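Local coordinates for hypothetical protein TT1561 (Thermus thermophilus, PDB 1UF3) that is of unknown function but binds calcium ions and, by its calcineurin-superfamily fold, is predicted to be a metal-dependent phosphoesterase, at residues Val5-Met15 against Asp206-Leu217; Leu64-Pro72 against Trp104-Gly115. All coordinates share one frame; numbering follows the deposited sequence.

Contact 1 of 2, residues Val5-Met15 against Asp206-Leu217; sequences VRYILATSNPM and DLSEGEYSLLDL
Y7-S12 and E211-D216 run as neighbouring antiparallel strands, their axes 4.5 Å apart at closest and 158° between directions. Hydrogen-bonded pairs I8/L215 and A10/S213 alternate with the non-hydrogen-bonded pairs Y7/D216 and L9/L214. Both bonds of the A10/S213 pair are nearly straight, and L217 N to R6 O extends the ladder. At the opposite end, past A10/S213, L207 N bonds S12 O at 2.9 Å.

The alternation sorts the side chains. On one face I8 CD1 meets L217 CD1 at 3.7 Å and the A10 methyl lies against L215 CD2; on the other, L9 CD1 reaches Y212 CD1 at 3.7 Å, and both side chains also touch F24 of helix 18-25. T11 OG1, placed anti to the backbone N (chi1 -170°), donates to E211 O at 2.8 Å, while T11 CG2 packs on L207 CG.

At the R6/L217 end, the extended R6 chain forms a salt bridge with D216. R6 NH2 to D216 OD2 is 3.2 Å, on the syn side of the oxygen, and R6 NE to D216 OD1 is a weak bond of 3.5 Å. With guanidinium and carboxylate planes 57° apart, the pair is not a flat bidentate one. Y7 CZ lies above one guanidinium face, offset toward its rim, 3.4 Å from the plane, and the Y7 ring runs alongside D216.

R6 NH2 also bonds A33 O of the second subunit, and D216 OD1 takes the N-H of A219. The backbone N-H groups of R6 and Y7 both bond OD2 of D34, a calcium ligand. The strand pair thus ends in a charged cluster at the subunit interface, where these two N-H groups probably act as a second shell that orients D34.

Contact 2 of 2, residues Leu64-Pro72 against Trp104-Gly115; sequences LPTAYVPGP and WRGPYLVAGVGG
The W104 indole is wedged between P65 and V110 where the two beta-sheets of the metallophosphoesterase fold, a beta-sandwich flanked by helices, face each other. Strand 66-69 and strand 108-118 belong to different sheets: their short segments here differ by only 17° in direction but their axes come no nearer than 7.3 Å, so side chains rather than a backbone ladder fill most of the interface.

P65 CB lies over one indole face as a CH-pi contact, 3.9 Å from the centroid of the W104 five-membered ring and 24° off its normal. V110 CG2 covers the opposite face near the rim. W104 CG stands anti to its carbonyl carbon, and the ring then runs toward A67, where W104 CZ2 lies 3.8 Å from A67 CB. The same methyl touches V110 CG1. At the indole edge a water in the ring plane accepts from NE1 and donates to T66 O, giving this buried N-H a partner and tying the two sheets together through solvent.

Further along, glycines let the backbones close up. V69 CG1 lies 4.1 Å from G112 CA; V69 CB lies against G114 CA, and P70 O also touches G114 CA. The convergence ends in a direct bond: G115 N donates to P70 O at 2.8 Å, approaching from 44° out of the carbonyl plane.

In the fold
Contact 1 brings together segments 191 residues apart; contact 2, joined over 32 residues, lies between them in sequence. Their centres are 13 Å apart. Strands 7-12, 66-69 and 211-216 share the six-stranded sheet, with 35-39 between 7-12 and 66-69, so contact 1 is a pairing within that sheet, whereas contact 2 joins it to the second sheet through strand 108-118. The two contacts touch directly: V5 N probably bonds R105 O at 3.0 Å, and I8 CD1 packs on W104 CZ3 at 4.0 Å. The I8 side of contact 1 is therefore continuous with the core between the sheets, while the R6-Y7 end of the same segment lies beside D34 at a calcium site.

Contact 1 of 2, residues Val5-Met15 against Asp206-Leu217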
loop_
_atom_site.group_PDB
_atom_site.type_symbol
_atom_site.label_atom_id
_atom_site.label_comp_id
_atom_site.label_asym_id
_atom_site.label_seq_id
_atom_site.Cartn_x
_atom_site.Cartn_y
_atom_site.Cartn_z
ATOM N N VAL A 5 -7.499 4.365 13.271
ATOM C CA VAL A 5 -6.706 5.414 13.886
ATOM C C VAL A 5 -6.020 4.906 15.158
ATOM O O VAL A 5 -6.697 4.458 16.075
ATOM C CB VAL A 5 -7.587 6.584 14.293
ATOM C CG1 VAL A 5 -6.748 7.596 15.111
ATOM C CG2 VAL A 5 -8.198 7.224 13.055
ATOM N N ARG A 6 -4.692 4.974 15.200
ATOM C CA ARG A 6 -3.941 4.576 16.382
ATOM C C ARG A 6 -3.131 5.764 16.907
ATOM O O ARG A 6 -3.060 5.977 18.118
ATOM C CB ARG A 6 -2.974 3.413 16.095
ATOM C CG ARG A 6 -2.142 3.043 17.348
ATOM C CD ARG A 6 -1.384 1.696 17.260
ATOM N NE ARG A 6 -0.468 1.562 18.394
ATOM C CZ ARG A 6 0.568 0.724 18.459
ATOM N NH1 ARG A 6 0.841 -0.097 17.452
ATOM N NH2 ARG A 6 1.376 0.753 19.522
ATOM N N TYR A 7 -2.526 6.525 15.990
ATOM C CA TYR A 7 -1.719 7.681 16.347
ATOM C C TYR A 7 -2.374 8.978 15.928
ATOM O O TYR A 7 -2.840 9.116 14.795
ATOM C CB TYR A 7 -0.335 7.575 15.709
ATOM C CG TYR A 7 0.398 6.356 16.171
ATOM C CD1 TYR A 7 0.282 5.140 15.483
ATOM C CD2 TYR A 7 1.131 6.384 17.364
ATOM C CE1 TYR A 7 0.876 3.984 15.975
ATOM C CE2 TYR A 7 1.717 5.231 17.869
ATOM C CZ TYR A 7 1.583 4.031 17.170
ATOM O OH TYR A 7 2.126 2.888 17.698
ATOM N N ILE A 8 -2.417 9.926 16.854
ATOM C CA ILE A 8 -3.022 11.216 16.589
ATOM C C ILE A 8 -2.028 12.341 16.815
ATOM O O ILE A 8 -1.423 12.439 17.901
ATOM C CB ILE A 8 -4.205 11.448 17.499
ATOM C CG1 ILE A 8 -5.275 10.374 17.282
ATOM C CG2 ILE A 8 -4.777 12.811 17.272
ATOM C CD1 ILE A 8 -6.285 10.398 18.403
ATOM N N LEU A 9 -1.846 13.174 15.785
ATOM C CA LEU A 9 -0.971 14.346 15.865
ATOM C C LEU A 9 -1.875 15.443 16.452
ATOM O O LEU A 9 -2.956 15.744 15.910
ATOM C CB LEU A 9 -0.476 14.723 14.463
ATOM C CG LEU A 9 0.516 15.876 14.339
ATOM C CD1 LEU A 9 1.756 15.568 15.157
ATOM C CD2 LEU A 9 0.876 16.073 12.852
ATOM N N ALA A 10 -1.455 16.019 17.573
ATOM C CA ALA A 10 -2.266 17.018 18.262
ATOM C C ALA A 10 -1.524 18.268 18.759
ATOM O O ALA A 10 -0.325 18.238 18.993
ATOM C CB ALA A 10 -2.973 16.353 19.434
ATOM N N THR A 11 -2.275 19.348 18.924
ATOM C CA THR A 11 -1.735 20.620 19.386
ATOM C C THR A 11 -2.914 21.537 19.640
ATOM O O THR A 11 -4.068 21.212 19.280
ATOM C CB THR A 11 -0.817 21.272 18.327
ATOM O OG1 THR A 11 -0.130 22.377 18.917
ATOM C CG2 THR A 11 -1.640 21.801 17.148
ATOM N N SER A 12 -2.632 22.687 20.252
ATOM C CA SER A 12 -3.677 23.659 20.561
ATOM C C SER A 12 -3.215 25.104 20.387
ATOM O O SER A 12 -2.049 25.383 20.164
ATOM C CB SER A 12 -4.133 23.492 22.009
ATOM O OG SER A 12 -3.049 23.822 22.876
ATOM N N ASN A 13 -4.169 26.010 20.483
ATOM C CA ASN A 13 -3.907 27.437 20.423
ATOM C C ASN A 13 -2.828 27.942 19.470
ATOM O O ASN A 13 -1.908 28.621 19.899
ATOM C CB ASN A 13 -3.580 27.908 21.846
ATOM C CG ASN A 13 -3.719 29.401 22.008
ATOM O OD1 ASN A 13 -4.823 29.946 21.906
ATOM N ND2 ASN A 13 -2.597 30.076 22.260
ATOM N N PRO A 14 -2.913 27.619 18.169
ATOM C CA PRO A 14 -1.890 28.106 17.230
ATOM C C PRO A 14 -1.883 29.652 17.074
ATOM O O PRO A 14 -0.891 30.237 16.633
ATOM C CB PRO A 14 -2.246 27.388 15.924
ATOM C CG PRO A 14 -3.748 27.167 16.048
ATOM C CD PRO A 14 -3.872 26.726 17.491
HETATM N N MSE A 15 -2.991 30.291 17.430
HETATM C CA MSE A 15 -3.144 31.743 17.361
HETATM C C MSE A 15 -2.697 32.418 16.054
HETATM O O MSE A 15 -1.947 33.404 16.075
HETATM C CB MSE A 15 -2.422 32.408 18.554
HETATM C CG MSE A 15 -3.146 32.316 19.899
HETATM SE SE MSE A 15 -4.670 33.458 20.081
HETATM C CE MSE A 15 -3.699 35.130 20.366
ATOM N N ASP A 206 1.089 23.840 23.066
ATOM C CA ASP A 206 0.654 25.105 22.496
ATOM C C ASP A 206 1.492 25.359 21.232
ATOM O O ASP A 206 2.715 25.564 21.327
ATOM C CB ASP A 206 0.876 26.215 23.540
ATOM C CG ASP A 206 0.266 27.517 23.130
ATOM O OD1 ASP A 206 0.478 27.898 21.974
ATOM O OD2 ASP A 206 -0.424 28.149 23.953
ATOM N N LEU A 207 0.856 25.333 20.053
ATOM C CA LEU A 207 1.588 25.530 18.794
ATOM C C LEU A 207 2.175 26.944 18.675
ATOM O O LEU A 207 3.158 27.157 17.959
ATOM C CB LEU A 207 0.688 25.259 17.574
ATOM C CG LEU A 207 1.212 24.360 16.440
ATOM C CD1 LEU A 207 0.716 24.879 15.108
ATOM C CD2 LEU A 207 2.696 24.286 16.428
ATOM N N SER A 208 1.559 27.906 19.351
ATOM C CA SER A 208 2.073 29.277 19.338
ATOM C C SER A 208 3.449 29.254 20.008
ATOM O O SER A 208 4.267 30.138 19.786
ATOM C CB SER A 208 1.143 30.229 20.106
ATOM O OG SER A 208 1.296 30.079 21.507
ATOM N N GLU A 209 3.693 28.230 20.825
ATOM C CA GLU A 209 4.974 28.080 21.505
ATOM C C GLU A 209 5.747 26.998 20.772
ATOM O O GLU A 209 6.801 26.552 21.240
ATOM C CB GLU A 209 4.774 27.662 22.962
ATOM C CG GLU A 209 3.841 28.556 23.771
ATOM C CD GLU A 209 4.384 29.969 23.985
ATOM O OE1 GLU A 209 3.678 30.781 24.615
ATOM O OE2 GLU A 209 5.505 30.268 23.524
ATOM N N GLY A 210 5.201 26.583 19.625
ATOM C CA GLY A 210 5.812 25.557 18.799
ATOM C C GLY A 210 5.591 24.112 19.236
ATOM O O GLY A 210 6.065 23.192 18.578
ATOM N N GLU A 211 4.864 23.898 20.325
ATOM C CA GLU A 211 4.668 22.539 20.845
ATOM C C GLU A 211 3.549 21.677 20.237
ATOM O O GLU A 211 2.493 22.175 19.838
ATOM C CB GLU A 211 4.417 22.581 22.354
ATOM C CG GLU A 211 5.227 23.609 23.123
ATOM C CD GLU A 211 4.747 23.743 24.556
ATOM O OE1 GLU A 211 3.513 23.790 24.767
ATOM O OE2 GLU A 211 5.601 23.805 25.471
ATOM N N TYR A 212 3.799 20.370 20.216
ATOM C CA TYR A 212 2.817 19.400 19.750
ATOM C C TYR A 212 3.171 18.032 20.323
ATOM O O TYR A 212 4.279 17.820 20.844
ATOM C CB TYR A 212 2.784 19.338 18.211
ATOM C CG TYR A 212 4.008 18.706 17.615
ATOM C CD1 TYR A 212 4.075 17.333 17.396
ATOM C CD2 TYR A 212 5.125 19.477 17.323
ATOM C CE1 TYR A 212 5.237 16.745 16.908
ATOM C CE2 TYR A 212 6.286 18.909 16.831
ATOM C CZ TYR A 212 6.345 17.544 16.626
ATOM O OH TYR A 212 7.523 17.010 16.150
ATOM N N SER A 213 2.218 17.115 20.211
ATOM C CA SER A 213 2.367 15.750 20.680
ATOM C C SER A 213 1.817 14.763 19.630
ATOM O O SER A 213 0.954 15.100 18.813
ATOM C CB SER A 213 1.568 15.545 21.979
ATOM O OG SER A 213 1.977 16.395 23.052
ATOM N N LEU A 214 2.339 13.547 19.658
ATOM C CA LEU A 214 1.849 12.471 18.806
ATOM C C LEU A 214 1.365 11.461 19.851
ATOM O O LEU A 214 2.184 10.869 20.569
ATOM C CB LEU A 214 2.963 11.855 17.963
ATOM C CG LEU A 214 2.456 10.691 17.079
ATOM C CD1 LEU A 214 1.561 11.235 15.933
ATOM C CD2 LEU A 214 3.637 9.936 16.501
ATOM N N LEU A 215 0.052 11.319 19.984
ATOM C CA LEU A 215 -0.511 10.392 20.948
ATOM C C LEU A 215 -0.631 8.975 20.398
ATOM O O LEU A 215 -1.026 8.770 19.239
ATOM C CB LEU A 215 -1.904 10.815 21.401
ATOM C CG LEU A 215 -2.499 12.219 21.370
ATOM C CD1 LEU A 215 -3.533 12.266 22.459
ATOM C CD2 LEU A 215 -1.465 13.316 21.526
ATOM N N ASP A 216 -0.292 8.002 21.238
ATOM C CA ASP A 216 -0.420 6.593 20.892
ATOM C C ASP A 216 -1.659 6.153 21.670
ATOM O O ASP A 216 -1.582 5.864 22.878
ATOM C CB ASP A 216 0.813 5.795 21.357
ATOM C CG ASP A 216 0.666 4.296 21.098
ATOM O OD1 ASP A 216 -0.476 3.832 21.022
ATOM O OD2 ASP A 216 1.679 3.591 20.967
ATOM N N LEU A 217 -2.802 6.124 20.994
ATOM C CA LEU A 217 -4.066 5.758 21.622
ATOM C C LEU A 217 -4.097 4.454 22.379
ATOM O O LEU A 217 -4.639 4.390 23.475
ATOM C CB LEU A 217 -5.192 5.714 20.590
ATOM C CG LEU A 217 -5.953 6.995 20.301
ATOM C CD1 LEU A 217 -6.848 6.775 19.091
ATOM C CD2 LEU A 217 -6.781 7.389 21.523
#

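Contact 2 of 2, residues Leu64-Pro72 against Trp104-Gly115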
loop_
_atom_site.group_PDB
_atom_site.type_symbol
_atom_site.label_atom_id
_atom_site.label_comp_id
_atom_site.label_asym_id
_atom_site.label_seq_id
_atom_site.Cartn_x
_atom_site.Cartn_y
_atom_site.Cartn_z
ATOM N N LEU A 64 -5.728 13.931 5.903
ATOM C CA LEU A 64 -5.915 12.977 7.002
ATOM C C LEU A 64 -7.147 13.351 7.813
ATOM O O LEU A 64 -7.522 14.523 7.886
ATOM C CB LEU A 64 -4.714 12.993 7.984
ATOM C CG LEU A 64 -3.313 12.435 7.677
ATOM C CD1 LEU A 64 -2.369 12.819 8.814
ATOM C CD2 LEU A 64 -3.351 10.893 7.504
ATOM N N PRO A 65 -7.801 12.354 8.438
ATOM C CA PRO A 65 -8.972 12.704 9.243
ATOM C C PRO A 65 -8.484 13.812 10.177
ATOM O O PRO A 65 -7.379 13.713 10.711
ATOM C CB PRO A 65 -9.269 11.410 9.993
ATOM C CG PRO A 65 -8.915 10.371 8.967
ATOM C CD PRO A 65 -7.593 10.893 8.404
ATOM N N THR A 66 -9.293 14.851 10.369
ATOM C CA THR A 66 -8.893 15.981 11.210
ATOM C C THR A 66 -10.084 16.560 11.955
ATOM O O THR A 66 -11.147 16.777 11.382
ATOM C CB THR A 66 -8.231 17.087 10.347
ATOM O OG1 THR A 66 -7.104 16.531 9.669
ATOM C CG2 THR A 66 -7.753 18.267 11.201
ATOM N N ALA A 67 -9.916 16.800 13.249
ATOM C CA ALA A 67 -11.005 17.364 14.021
ATOM C C ALA A 67 -10.495 18.567 14.773
ATOM O O ALA A 67 -9.353 18.591 15.228
ATOM C CB ALA A 67 -11.568 16.328 15.015
ATOM N N TYR A 68 -11.354 19.558 14.933
ATOM C CA TYR A 68 -10.951 20.751 15.651
ATOM C C TYR A 68 -12.129 21.445 16.298
ATOM O O TYR A 68 -13.295 21.192 15.941
ATOM C CB TYR A 68 -10.188 21.723 14.704
ATOM C CG TYR A 68 -10.705 21.774 13.268
ATOM C CD1 TYR A 68 -10.047 21.086 12.236
ATOM C CD2 TYR A 68 -11.880 22.460 12.951
ATOM C CE1 TYR A 68 -10.569 21.076 10.902
ATOM C CE2 TYR A 68 -12.409 22.454 11.633
ATOM C CZ TYR A 68 -11.752 21.756 10.628
ATOM O OH TYR A 68 -12.334 21.676 9.379
ATOM N N VAL A 69 -11.833 22.263 17.311
ATOM C CA VAL A 69 -12.853 23.060 17.979
ATOM C C VAL A 69 -12.236 24.462 18.115
ATOM O O VAL A 69 -11.008 24.626 18.157
ATOM C CB VAL A 69 -13.258 22.506 19.364
ATOM C CG1 VAL A 69 -13.789 21.090 19.219
ATOM C CG2 VAL A 69 -12.091 22.558 20.322
ATOM N N PRO A 70 -13.079 25.490 18.154
ATOM C CA PRO A 70 -12.566 26.857 18.270
ATOM C C PRO A 70 -12.229 27.224 19.720
ATOM O O PRO A 70 -12.639 26.529 20.665
ATOM C CB PRO A 70 -13.714 27.680 17.712
ATOM C CG PRO A 70 -14.923 26.934 18.263
ATOM C CD PRO A 70 -14.559 25.470 18.086
ATOM N N GLY A 71 -11.476 28.311 19.885
ATOM C CA GLY A 71 -11.117 28.774 21.219
ATOM C C GLY A 71 -11.938 29.989 21.620
ATOM O O GLY A 71 -12.796 30.447 20.853
ATOM N N PRO A 72 -11.705 30.544 22.822
ATOM C CA PRO A 72 -12.465 31.717 23.268
ATOM C C PRO A 72 -12.318 32.947 22.353
ATOM O O PRO A 72 -13.200 33.778 22.298
ATOM C CB PRO A 72 -11.921 31.973 24.686
ATOM C CG PRO A 72 -11.421 30.580 25.114
ATOM C CD PRO A 72 -10.772 30.080 23.865
ATOM N N TRP A 104 -14.431 8.221 13.479
ATOM C CA TRP A 104 -13.158 7.918 12.865
ATOM C C TRP A 104 -13.073 6.393 12.874
ATOM O O TRP A 104 -13.744 5.738 13.672
ATOM C CB TRP A 104 -12.006 8.461 13.680
ATOM C CG TRP A 104 -11.678 9.891 13.439
ATOM C CD1 TRP A 104 -12.238 10.731 12.515
ATOM C CD2 TRP A 104 -10.725 10.667 14.168
ATOM N NE1 TRP A 104 -11.689 11.992 12.631
ATOM C CE2 TRP A 104 -10.758 11.981 13.638
ATOM C CE3 TRP A 104 -9.847 10.383 15.229
ATOM C CZ2 TRP A 104 -9.946 13.015 14.133
ATOM C CZ3 TRP A 104 -9.036 11.415 15.726
ATOM C CH2 TRP A 104 -9.097 12.712 15.176
ATOM N N ARG A 105 -12.260 5.829 11.996
ATOM C CA ARG A 105 -12.132 4.382 11.972
ATOM C C ARG A 105 -11.477 3.873 13.271
ATOM O O ARG A 105 -10.452 4.403 13.729
ATOM C CB ARG A 105 -11.317 3.927 10.769
ATOM C CG ARG A 105 -11.492 2.447 10.548
ATOM C CD ARG A 105 -11.064 1.989 9.185
ATOM N NE ARG A 105 -11.164 0.536 9.128
ATOM C CZ ARG A 105 -10.632 -0.216 8.173
ATOM N NH1 ARG A 105 -9.954 0.350 7.174
ATOM N NH2 ARG A 105 -10.771 -1.532 8.227
ATOM N N GLY A 106 -12.087 2.853 13.857
ATOM C CA GLY A 106 -11.578 2.314 15.104
ATOM C C GLY A 106 -12.586 1.328 15.659
ATOM O O GLY A 106 -12.253 0.169 15.849
ATOM N N PRO A 107 -13.833 1.750 15.908
ATOM C CA PRO A 107 -14.305 3.121 15.679
ATOM C C PRO A 107 -14.152 4.056 16.882
ATOM O O PRO A 107 -13.984 3.600 18.019
ATOM C CB PRO A 107 -15.774 2.924 15.322
ATOM C CG PRO A 107 -16.161 1.740 16.180
ATOM C CD PRO A 107 -14.958 0.822 16.116
ATOM N N TYR A 108 -14.193 5.361 16.613
ATOM C CA TYR A 108 -14.140 6.371 17.668
ATOM C C TYR A 108 -15.191 7.418 17.359
ATOM O O TYR A 108 -15.330 7.837 16.226
ATOM C CB TYR A 108 -12.766 7.036 17.756
ATOM C CG TYR A 108 -11.668 6.077 18.132
ATOM C CD1 TYR A 108 -10.835 5.540 17.165
ATOM C CD2 TYR A 108 -11.475 5.684 19.464
ATOM C CE1 TYR A 108 -9.835 4.629 17.499
ATOM C CE2 TYR A 108 -10.470 4.788 19.801
ATOM C CZ TYR A 108 -9.658 4.265 18.814
ATOM O OH TYR A 108 -8.649 3.376 19.123
ATOM N N LEU A 109 -15.947 7.804 18.375
ATOM C CA LEU A 109 -16.968 8.826 18.249
ATOM C C LEU A 109 -16.261 10.118 18.731
ATOM O O LEU A 109 -15.956 10.264 19.930
ATOM C CB LEU A 109 -18.161 8.467 19.144
ATOM C CG LEU A 109 -19.333 9.456 19.239
ATOM C CD1 LEU A 109 -19.810 9.802 17.838
ATOM C CD2 LEU A 109 -20.472 8.856 20.057
ATOM N N VAL A 110 -15.961 11.015 17.786
ATOM C CA VAL A 110 -15.273 12.276 18.078
ATOM C C VAL A 110 -16.255 13.433 18.222
ATOM O O VAL A 110 -17.107 13.663 17.368
ATOM C CB VAL A 110 -14.247 12.597 16.985
ATOM C CG1 VAL A 110 -13.414 13.863 17.362
ATOM C CG2 VAL A 110 -13.333 11.404 16.777
ATOM N N ALA A 111 -16.157 14.151 19.334
ATOM C CA ALA A 111 -17.056 15.263 19.583
ATOM C C ALA A 111 -16.355 16.338 20.403
ATOM O O ALA A 111 -15.311 16.090 21.024
ATOM C CB ALA A 111 -18.279 14.788 20.332
ATOM N N GLY A 112 -16.943 17.524 20.427
ATOM C CA GLY A 112 -16.332 18.580 21.212
ATOM C C GLY A 112 -17.216 19.757 21.551
ATOM O O GLY A 112 -18.366 19.877 21.097
ATOM N N VAL A 113 -16.676 20.605 22.417
ATOM C CA VAL A 113 -17.326 21.840 22.804
ATOM C C VAL A 113 -16.146 22.814 22.985
ATOM O O VAL A 113 -15.354 22.691 23.934
ATOM C CB VAL A 113 -18.125 21.711 24.098
ATOM C CG1 VAL A 113 -18.745 23.049 24.430
ATOM C CG2 VAL A 113 -19.231 20.662 23.950
ATOM N N GLY A 114 -16.005 23.725 22.022
ATOM C CA GLY A 114 -14.939 24.707 22.051
ATOM C C GLY A 114 -15.351 25.969 22.802
ATOM O O GLY A 114 -16.385 25.994 23.460
ATOM N N GLY A 115 -14.543 27.019 22.695
ATOM C CA GLY A 115 -14.842 28.257 23.395
ATOM C C GLY A 115 -14.542 28.085 24.872
ATOM O O GLY A 115 -14.012 27.057 25.294
HETATM O O HOH W 1 -12.780 14.109 11.183
#